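Local atomic coordinates of enoyl-CoA hydratase/isomerase family protein (Mycobacterium tuberculosis, PDB entry 4FN7), a protein that probably acts on enoyl-CoA thioesters as a hydratase or isomerase of the crotonase superfamily, in lipid metabolism. Residues Pro95-Cys100 / Gly115-Ala120; Gly81-Ala86 / Tyr139-Ile144; Ala123-Ala128 / Ala161-Gly166. All coordinates share one frame; numbering follows the deposited sequence.

Contact 1: residues Pro95-Cys100 / Gly115-Ala120; sequences PVVMAC and GDHRVA
Asp116 turns CG anti to its own carbonyl carbon (chi1 -63°), and its carboxylate meets the backbone of Val96, while Met98 CG, likewise anti to its carbonyl carbon (chi1 -59°), lies against Gly115, and the bent chain also brings CE near it. The two segments are neighbouring parallel strands, 96-100 and 117-120, inside the six-stranded sheet of the crotonase fold. Val96 N donates to Asp116 OD2 at 2.8 Å, using the anti lone pair of that oxygen, so an acidic side chain takes an N-H at the start of the strand pair. The same carboxylate is buried and also forms salt bridges with Lys207 and Arg211, which would probably favour its ionised form. Val96 O receives weak bonds from both Asp116 N and His117 N. The regular ladder follows: Met98 N to His117 O at 2.9 Å, Val119 N to Met98 O, and Cys100 N to Val119 O. Gly115 suits its place because a beta carbon there would run into Met98 CG, which lies 3.7 Å from Gly115 CA. Val97 and His117 lie side by side on the face that carries Val119, with Val97 CG1 near the plane of the imidazole at its edge. Val97 packs under helix 184-195, while the imidazole NE2 bonds to Glu177 and ND1 to Gln156 of a second subunit. On the other face, Arg118 leads its guanidinium away to Asp176, and the small Cys100 and Ala120 meet through their CB atoms, 3.7 Å apart.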
loop_
_atom_site.group_PDB
_atom_site.type_symbol
_atom_site.label_atom_id
_atom_site.label_comp_id
_atom_site.label_asym_id
_atom_site.label_seq_id
_atom_site.Cartn_x
_atom_site.Cartn_y
_atom_site.Cartn_z
ATOM N N PRO A 95 22.540 -2.300 5.825
ATOM C CA PRO A 95 21.303 -3.071 5.961
ATOM C C PRO A 95 21.065 -3.501 7.410
ATOM O O PRO A 95 22.011 -3.861 8.125
ATOM C CB PRO A 95 21.553 -4.291 5.075
ATOM C CG PRO A 95 22.521 -3.802 4.037
ATOM C CD PRO A 95 23.429 -2.854 4.787
ATOM N N VAL A 96 19.801 -3.461 7.828
ATOM C CA VAL A 96 19.398 -3.820 9.177
ATOM C C VAL A 96 18.387 -4.951 9.071
ATOM O O VAL A 96 17.340 -4.810 8.420
ATOM C CB VAL A 96 18.731 -2.625 9.895
ATOM C CG1 VAL A 96 18.228 -3.040 11.279
ATOM C CG2 VAL A 96 19.699 -1.445 9.985
ATOM N N VAL A 97 18.699 -6.075 9.700
ATOM C CA VAL A 97 17.808 -7.229 9.670
ATOM C C VAL A 97 17.304 -7.525 11.065
ATOM O O VAL A 97 18.088 -7.661 11.997
ATOM C CB VAL A 97 18.509 -8.482 9.098
ATOM C CG1 VAL A 97 17.529 -9.645 9.001
ATOM C CG2 VAL A 97 19.100 -8.176 7.733
ATOM N N MET A 98 15.983 -7.615 11.202
ATOM C CA MET A 98 15.372 -7.900 12.489
ATOM C C MET A 98 15.085 -9.383 12.620
ATOM O O MET A 98 14.441 -9.970 11.754
ATOM C CB MET A 98 14.065 -7.122 12.648
ATOM C CG MET A 98 14.218 -5.628 12.552
ATOM S SD MET A 98 15.124 -4.977 13.958
ATOM C CE MET A 98 15.139 -3.225 13.556
ATOM N N ALA A 99 15.562 -9.971 13.713
ATOM C CA ALA A 99 15.212 -11.332 14.097
ATOM C C ALA A 99 14.123 -11.257 15.154
ATOM O O ALA A 99 14.401 -11.077 16.340
ATOM C CB ALA A 99 16.428 -12.058 14.643
ATOM N N CYS A 100 12.877 -11.369 14.705
ATOM C CA CYS A 100 11.728 -11.297 15.587
ATOM C C CYS A 100 11.556 -12.643 16.284
ATOM O O CYS A 100 10.969 -13.567 15.725
ATOM C CB CYS A 100 10.492 -10.952 14.767
ATOM S SG CYS A 100 9.082 -10.437 15.734
ATOM N N GLY A 115 13.454 -2.378 10.389
ATOM C CA GLY A 115 14.419 -3.220 9.699
ATOM C C GLY A 115 14.205 -3.233 8.201
ATOM O O GLY A 115 13.075 -3.195 7.716
ATOM N N ASP A 116 15.294 -3.300 7.443
ATOM C CA ASP A 116 15.179 -3.467 6.002
ATOM C C ASP A 116 14.536 -4.809 5.661
ATOM O O ASP A 116 13.818 -4.928 4.667
ATOM C CB ASP A 116 16.547 -3.360 5.333
ATOM C CG ASP A 116 17.164 -2.005 5.517
ATOM O OD1 ASP A 116 16.654 -1.037 4.915
ATOM O OD2 ASP A 116 18.168 -1.904 6.249
ATOM N N HIS A 117 14.820 -5.811 6.485
ATOM C CA HIS A 117 14.276 -7.153 6.318
ATOM C C HIS A 117 13.938 -7.681 7.701
ATOM O O HIS A 117 14.728 -7.533 8.636
ATOM C CB HIS A 117 15.307 -8.068 5.641
ATOM C CG HIS A 117 14.777 -9.422 5.287
ATOM N ND1 HIS A 117 13.788 -9.612 4.346
ATOM C CD2 HIS A 117 15.103 -10.654 5.747
ATOM C CE1 HIS A 117 13.525 -10.904 4.244
ATOM N NE2 HIS A 117 14.306 -11.558 5.086
ATOM N N ARG A 118 12.768 -8.306 7.822
ATOM C CA ARG A 118 12.223 -8.704 9.118
ATOM C C ARG A 118 11.781 -10.160 9.071
ATOM O O ARG A 118 10.926 -10.523 8.266
ATOM C CB ARG A 118 11.033 -7.806 9.465
ATOM C CG ARG A 118 11.388 -6.323 9.501
ATOM C CD ARG A 118 10.147 -5.452 9.311
ATOM N NE ARG A 118 9.568 -5.655 7.989
ATOM C CZ ARG A 118 8.416 -5.132 7.587
ATOM N NH1 ARG A 118 7.694 -4.387 8.419
ATOM N NH2 ARG A 118 7.976 -5.368 6.360
ATOM N N VAL A 119 12.371 -10.983 9.935
ATOM C CA VAL A 119 12.116 -12.416 9.947
ATOM C C VAL A 119 11.413 -12.793 11.240
ATOM O O VAL A 119 11.845 -12.376 12.310
ATOM C CB VAL A 119 13.443 -13.215 9.872
ATOM C CG1 VAL A 119 13.161 -14.704 9.753
ATOM C CG2 VAL A 119 14.280 -12.740 8.693
ATOM N N ALA A 120 10.343 -13.583 11.144
ATOM C CA ALA A 120 9.639 -14.051 12.338
ATOM C C ALA A 120 9.178 -15.482 12.150
ATOM O O ALA A 120 9.213 -16.008 11.044
ATOM C CB ALA A 120 8.446 -13.154 12.637
#

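Contact 2: residues Gly81-Ala86 / Tyr139-Ile144; sequences GGFELA and YAALEI
Phe83 meets Ala140 in a CH-pi contact: the Ala140 methyl sits over one face of the ring, with CB 3.9 Å from the centroid and 21° off the ring normal. It is displaced toward the rim, and its nearest ring atom is Phe83 CG at 3.6 Å. Phe83 CG is anti to the carbonyl carbon (chi1 -61°), which carries the root of the ring out toward the second helix. Ala141 N approaches the same face, near CE1 and CZ, so the flat aromatic surface lies against backbone as well as methyl groups. Alanine suits both positions, since a single methyl lets a broad ring settle close to the helix surface.

The remaining contacts are purely apolar. Ala141 CB touches the far part of the ring, 3.7 Å from Phe83 CE1. Ile144 reaches across with its CD1 end, which comes 3.5 Å from Ala86 CB and 4.0 Å from Phe83 CD1. A long branched side chain here spans a distance that the short Ala86 could not cover alone. These residues join helices 73-90 and 139-148 of the crotonase fold, whose segments run in roughly the same direction, with a crossing angle of 27° and axes 10.4 Å apart at closest approach. The Phe83 and Ile144 side chains fill the space between the axes.

No hydrogen bond passes between the segments; within each helix the backbone bonds include Ala86 N to Gly82 O and Ile144 N to Ala140 O. Further apolar cover comes from helix 107-112, where Phe110 touches both Phe83 and Ala141, and from helix 200-223, where Ile222 packs on Phe83 and Ile218 on Ile144.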
loop_
_atom_site.group_PDB
_atom_site.type_symbol
_atom_site.label_atom_id
_atom_site.label_comp_id
_atom_site.label_asym_id
_atom_site.label_seq_id
_atom_site.Cartn_x
_atom_site.Cartn_y
_atom_site.Cartn_z
ATOM N N GLY A 81 12.888 9.127 22.899
ATOM C CA GLY A 81 14.043 8.261 22.723
ATOM C C GLY A 81 13.738 7.062 21.845
ATOM O O GLY A 81 14.568 6.635 21.037
ATOM N N GLY A 82 12.538 6.511 21.994
ATOM C CA GLY A 82 12.139 5.350 21.219
ATOM C C GLY A 82 12.004 5.705 19.753
ATOM O O GLY A 82 12.466 4.984 18.868
ATOM N N PHE A 83 11.363 6.832 19.486
ATOM C CA PHE A 83 11.172 7.239 18.105
ATOM C C PHE A 83 12.453 7.757 17.460
ATOM O O PHE A 83 12.643 7.606 16.258
ATOM C CB PHE A 83 10.006 8.221 17.995
ATOM C CG PHE A 83 8.704 7.626 18.440
ATOM C CD1 PHE A 83 8.316 6.383 17.972
ATOM C CD2 PHE A 83 7.899 8.275 19.356
ATOM C CE1 PHE A 83 7.124 5.807 18.383
ATOM C CE2 PHE A 83 6.706 7.704 19.775
ATOM C CZ PHE A 83 6.321 6.469 19.288
ATOM N N GLU A 84 13.349 8.317 18.268
ATOM C CA GLU A 84 14.674 8.684 17.773
ATOM C C GLU A 84 15.473 7.441 17.365
ATOM O O GLU A 84 16.168 7.442 16.348
ATOM C CB GLU A 84 15.451 9.480 18.821
ATOM C CG GLU A 84 16.700 10.122 18.258
ATOM C CD GLU A 84 16.366 11.163 17.213
ATOM O OE1 GLU A 84 15.553 12.060 17.515
ATOM O OE2 GLU A 84 16.905 11.082 16.090
ATOM N N LEU A 85 15.375 6.387 18.167
ATOM C CA LEU A 85 15.982 5.106 17.824
ATOM C C LEU A 85 15.411 4.576 16.503
ATOM O O LEU A 85 16.147 4.094 15.642
ATOM C CB LEU A 85 15.751 4.103 18.954
ATOM C CG LEU A 85 16.401 2.738 18.801
ATOM C CD1 LEU A 85 17.911 2.883 18.678
ATOM C CD2 LEU A 85 16.043 1.876 19.995
ATOM N N ALA A 86 14.096 4.673 16.335
ATOM C CA ALA A 86 13.478 4.272 15.079
ATOM C C ALA A 86 14.037 5.083 13.910
ATOM O O ALA A 86 14.369 4.533 12.867
ATOM C CB ALA A 86 11.957 4.415 15.158
ATOM N N TYR A 139 1.934 10.313 16.611
ATOM C CA TYR A 139 2.157 10.551 15.188
ATOM C C TYR A 139 3.412 9.856 14.654
ATOM O O TYR A 139 3.386 9.299 13.558
ATOM C CB TYR A 139 2.190 12.048 14.883
ATOM C CG TYR A 139 0.827 12.706 14.936
ATOM C CD1 TYR A 139 -0.103 12.502 13.923
ATOM C CD2 TYR A 139 0.470 13.532 15.995
ATOM C CE1 TYR A 139 -1.353 13.106 13.964
ATOM C CE2 TYR A 139 -0.774 14.141 16.041
ATOM C CZ TYR A 139 -1.679 13.922 15.023
ATOM O OH TYR A 139 -2.917 14.523 15.062
ATOM N N ALA A 140 4.503 9.872 15.416
ATOM C CA ALA A 140 5.731 9.237 14.941
ATOM C C ALA A 140 5.528 7.739 14.720
ATOM O O ALA A 140 6.043 7.171 13.756
ATOM C CB ALA A 140 6.898 9.499 15.893
ATOM N N ALA A 141 4.773 7.103 15.612
ATOM C CA ALA A 141 4.481 5.677 15.496
ATOM C C ALA A 141 3.607 5.399 14.286
ATOM O O ALA A 141 3.818 4.424 13.557
ATOM C CB ALA A 141 3.805 5.168 16.762
ATOM N N LEU A 142 2.605 6.250 14.080
ATOM C CA LEU A 142 1.765 6.127 12.896
ATOM C C LEU A 142 2.599 6.168 11.616
ATOM O O LEU A 142 2.389 5.376 10.703
ATOM C CB LEU A 142 0.683 7.216 12.873
ATOM C CG LEU A 142 -0.407 7.090 13.942
ATOM C CD1 LEU A 142 -1.313 8.316 13.928
ATOM C CD2 LEU A 142 -1.220 5.827 13.727
ATOM N N GLU A 143 3.552 7.089 11.560
ATOM C CA GLU A 143 4.377 7.234 10.365
ATOM C C GLU A 143 5.261 6.005 10.131
ATOM O O GLU A 143 5.460 5.582 8.988
ATOM C CB GLU A 143 5.204 8.512 10.455
ATOM C CG GLU A 143 4.342 9.774 10.473
ATOM C CD GLU A 143 3.636 10.037 9.144
ATOM O OE1 GLU A 143 4.082 9.506 8.106
ATOM O OE2 GLU A 143 2.632 10.782 9.132
ATOM N N ILE A 144 5.775 5.424 11.212
ATOM C CA ILE A 144 6.566 4.199 11.102
ATOM C C ILE A 144 5.706 3.084 10.505
ATOM O O ILE A 144 6.119 2.395 9.574
ATOM C CB ILE A 144 7.143 3.779 12.468
ATOM C CG1 ILE A 144 8.183 4.810 12.917
ATOM C CG2 ILE A 144 7.777 2.399 12.378
ATOM C CD1 ILE A 144 8.543 4.718 14.381
#

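Contact 3: residues Ala123-Ala128 / Ala161-Gly166; sequences AYNIQA and AKTFFG
Tyr124 directs its carbonyl at Phe165, where Tyr124 O lies 3.3 Å from Phe165 CB, and a water bridges that same oxygen to Gly166 N. Gly166 has positive phi, a conformation that glycine adopts readily. Asn125 follows, with its side chain crossing that of Thr163 obliquely: Thr163 CG2 lies 3.6 Å from Asn125 CG, and OD1 approaches Phe165 CB. The amide and the Phe165 ring run side by side with their planes 65° apart. Ile126 makes the antiparallel hydrogen-bonded pair with Phe164: Ile126 N gives to Phe164 O at 2.8 Å, and Phe164 N returns a bond to Ile126 O at 2.9 Å. Ile126 O also lies at the edge of the Phe164 ring, in its plane. Both side chains are large and apolar, fitting the buried face they share. Gln127 projects to the other face, with CG anti to the backbone N (chi1 -177°) and the chain extended beyond it. Its amide NE2 donates to Ala161 O at 2.9 Å, a role suited to a long, neutral side chain that can span to the residue just after helix 151-159. At Ala128 a second water links its backbone N to Lys162 O, and Ala128 O lies 3.3 Å from Ala161 CA. The pairing belongs to the small three-stranded sheet, in which strand 126-127 lies between 103-105 and 163-164; helices 107-112 and 166-172 pack on Ile126, while 151-159 and 166-172 pack on Phe164.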
loop_
_atom_site.group_PDB
_atom_site.type_symbol
_atom_site.label_atom_id
_atom_site.label_comp_id
_atom_site.label_asym_id
_atom_site.label_seq_id
_atom_site.Cartn_x
_atom_site.Cartn_y
_atom_site.Cartn_z
ATOM N N ALA A 123 3.948 -18.179 14.552
ATOM C CA ALA A 123 3.061 -17.926 15.686
ATOM C C ALA A 123 3.265 -16.575 16.375
ATOM O O ALA A 123 2.467 -16.190 17.235
ATOM C CB ALA A 123 3.167 -19.061 16.701
ATOM N N TYR A 124 4.316 -15.849 16.007
ATOM C CA TYR A 124 4.647 -14.619 16.724
ATOM C C TYR A 124 3.707 -13.472 16.376
ATOM O O TYR A 124 3.570 -13.074 15.216
ATOM C CB TYR A 124 6.112 -14.199 16.505
ATOM C CG TYR A 124 7.142 -15.238 16.905
ATOM C CD1 TYR A 124 6.794 -16.325 17.700
ATOM C CD2 TYR A 124 8.461 -15.125 16.487
ATOM C CE1 TYR A 124 7.734 -17.276 18.060
ATOM C CE2 TYR A 124 9.410 -16.070 16.838
ATOM C CZ TYR A 124 9.043 -17.145 17.624
ATOM O OH TYR A 124 9.987 -18.090 17.977
ATOM N N ASN A 125 3.069 -12.937 17.408
ATOM C CA ASN A 125 2.116 -11.855 17.247
ATOM C C ASN A 125 2.791 -10.503 17.136
ATOM O O ASN A 125 3.745 -10.211 17.853
ATOM C CB ASN A 125 1.147 -11.843 18.422
ATOM C CG ASN A 125 0.202 -13.012 18.403
ATOM O OD1 ASN A 125 -0.108 -13.564 17.354
ATOM N ND2 ASN A 125 -0.284 -13.381 19.567
ATOM N N ILE A 126 2.276 -9.683 16.231
ATOM C CA ILE A 126 2.770 -8.330 16.040
ATOM C C ILE A 126 1.555 -7.411 16.098
ATOM O O ILE A 126 0.555 -7.638 15.402
ATOM C CB ILE A 126 3.498 -8.195 14.695
ATOM C CG1 ILE A 126 4.591 -9.271 14.593
ATOM C CG2 ILE A 126 4.087 -6.798 14.555
ATOM C CD1 ILE A 126 5.088 -9.519 13.204
ATOM N N GLN A 127 1.613 -6.405 16.961
ATOM C CA GLN A 127 0.413 -5.641 17.278
ATOM C C GLN A 127 0.758 -4.295 17.882
ATOM O O GLN A 127 1.581 -4.210 18.794
ATOM C CB GLN A 127 -0.446 -6.416 18.282
ATOM C CG GLN A 127 -1.769 -5.738 18.625
ATOM C CD GLN A 127 -2.392 -6.266 19.905
ATOM O OE1 GLN A 127 -1.728 -6.912 20.716
ATOM N NE2 GLN A 127 -3.675 -5.981 20.100
ATOM N N ALA A 128 0.124 -3.243 17.369
ATOM C CA ALA A 128 0.085 -1.967 18.072
ATOM C C ALA A 128 -1.156 -2.017 18.964
ATOM O O ALA A 128 -2.269 -1.783 18.490
ATOM C CB ALA A 128 0.000 -0.801 17.089
ATOM N N ALA A 161 -6.319 -1.875 16.736
ATOM C CA ALA A 161 -5.281 -2.606 17.465
ATOM C C ALA A 161 -5.198 -4.058 16.996
ATOM O O ALA A 161 -5.029 -4.975 17.798
ATOM C CB ALA A 161 -5.542 -2.536 18.971
ATOM N N LYS A 162 -5.324 -4.269 15.691
ATOM C CA LYS A 162 -5.350 -5.628 15.161
ATOM C C LYS A 162 -4.040 -6.379 15.412
ATOM O O LYS A 162 -2.953 -5.811 15.298
ATOM C CB LYS A 162 -5.681 -5.627 13.665
ATOM C CG LYS A 162 -5.700 -7.033 13.074
ATOM C CD LYS A 162 -6.131 -7.033 11.626
ATOM C CE LYS A 162 -6.000 -8.410 11.000
ATOM N NZ LYS A 162 -6.428 -8.378 9.577
ATOM N N THR A 163 -4.155 -7.652 15.771
ATOM C CA THR A 163 -2.985 -8.509 15.927
ATOM C C THR A 163 -2.733 -9.277 14.641
ATOM O O THR A 163 -3.655 -9.844 14.063
ATOM C CB THR A 163 -3.172 -9.513 17.076
ATOM O OG1 THR A 163 -3.346 -8.800 18.303
ATOM C CG2 THR A 163 -1.951 -10.407 17.197
ATOM N N PHE A 164 -1.479 -9.275 14.194
ATOM C CA PHE A 164 -1.069 -9.985 12.988
ATOM C C PHE A 164 -0.062 -11.067 13.360
ATOM O O PHE A 164 0.661 -10.939 14.344
ATOM C CB PHE A 164 -0.417 -9.017 11.990
ATOM C CG PHE A 164 -1.298 -7.868 11.585
ATOM C CD1 PHE A 164 -1.974 -7.886 10.374
ATOM C CD2 PHE A 164 -1.419 -6.754 12.400
ATOM C CE1 PHE A 164 -2.778 -6.819 9.995
ATOM C CE2 PHE A 164 -2.219 -5.689 12.026
ATOM C CZ PHE A 164 -2.893 -5.718 10.825
ATOM N N PHE A 165 -0.005 -12.127 12.564
ATOM C CA PHE A 165 1.020 -13.146 12.742
ATOM C C PHE A 165 1.156 -13.947 11.463
ATOM O O PHE A 165 0.219 -14.025 10.673
ATOM C CB PHE A 165 0.678 -14.062 13.920
ATOM C CG PHE A 165 -0.582 -14.854 13.731
ATOM C CD1 PHE A 165 -0.534 -16.138 13.210
ATOM C CD2 PHE A 165 -1.817 -14.323 14.080
ATOM C CE1 PHE A 165 -1.695 -16.877 13.038
ATOM C CE2 PHE A 165 -2.980 -15.058 13.907
ATOM C CZ PHE A 165 -2.916 -16.336 13.386
ATOM N N GLY A 166 2.326 -14.535 11.249
ATOM C CA GLY A 166 2.507 -15.453 10.138
ATOM C C GLY A 166 2.036 -14.865 8.819
ATOM O O GLY A 166 2.439 -13.764 8.439
HETATM O O HOH W 1 4.589 -13.859 12.767
HETATM O O HOH W 2 -1.708 -3.454 15.313
#

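Contact 1 lies in the six-stranded sheet and contact 3 in the separate three-stranded one, with contact 2 joining two helices of the same crotonase fold. The centres of contacts 1 and 2 are about 17 Å apart, those of contacts 1 and 3 about 16 Å, and those of contacts 2 and 3 about 19 Å. Contacts 1 and 3 touch where Cys100 O packs on Tyr124 CD2, at 3.0 Å; contact 2 touches neither. Along the chain, helix 73-90 leads into strand 96-100, and contact 1 is nested within the loop closed by contact 2. Strand 117-120 then runs on to strand 126-127. Contact 3 opens before helix 139-148 and closes after it, interlacing with contact 2.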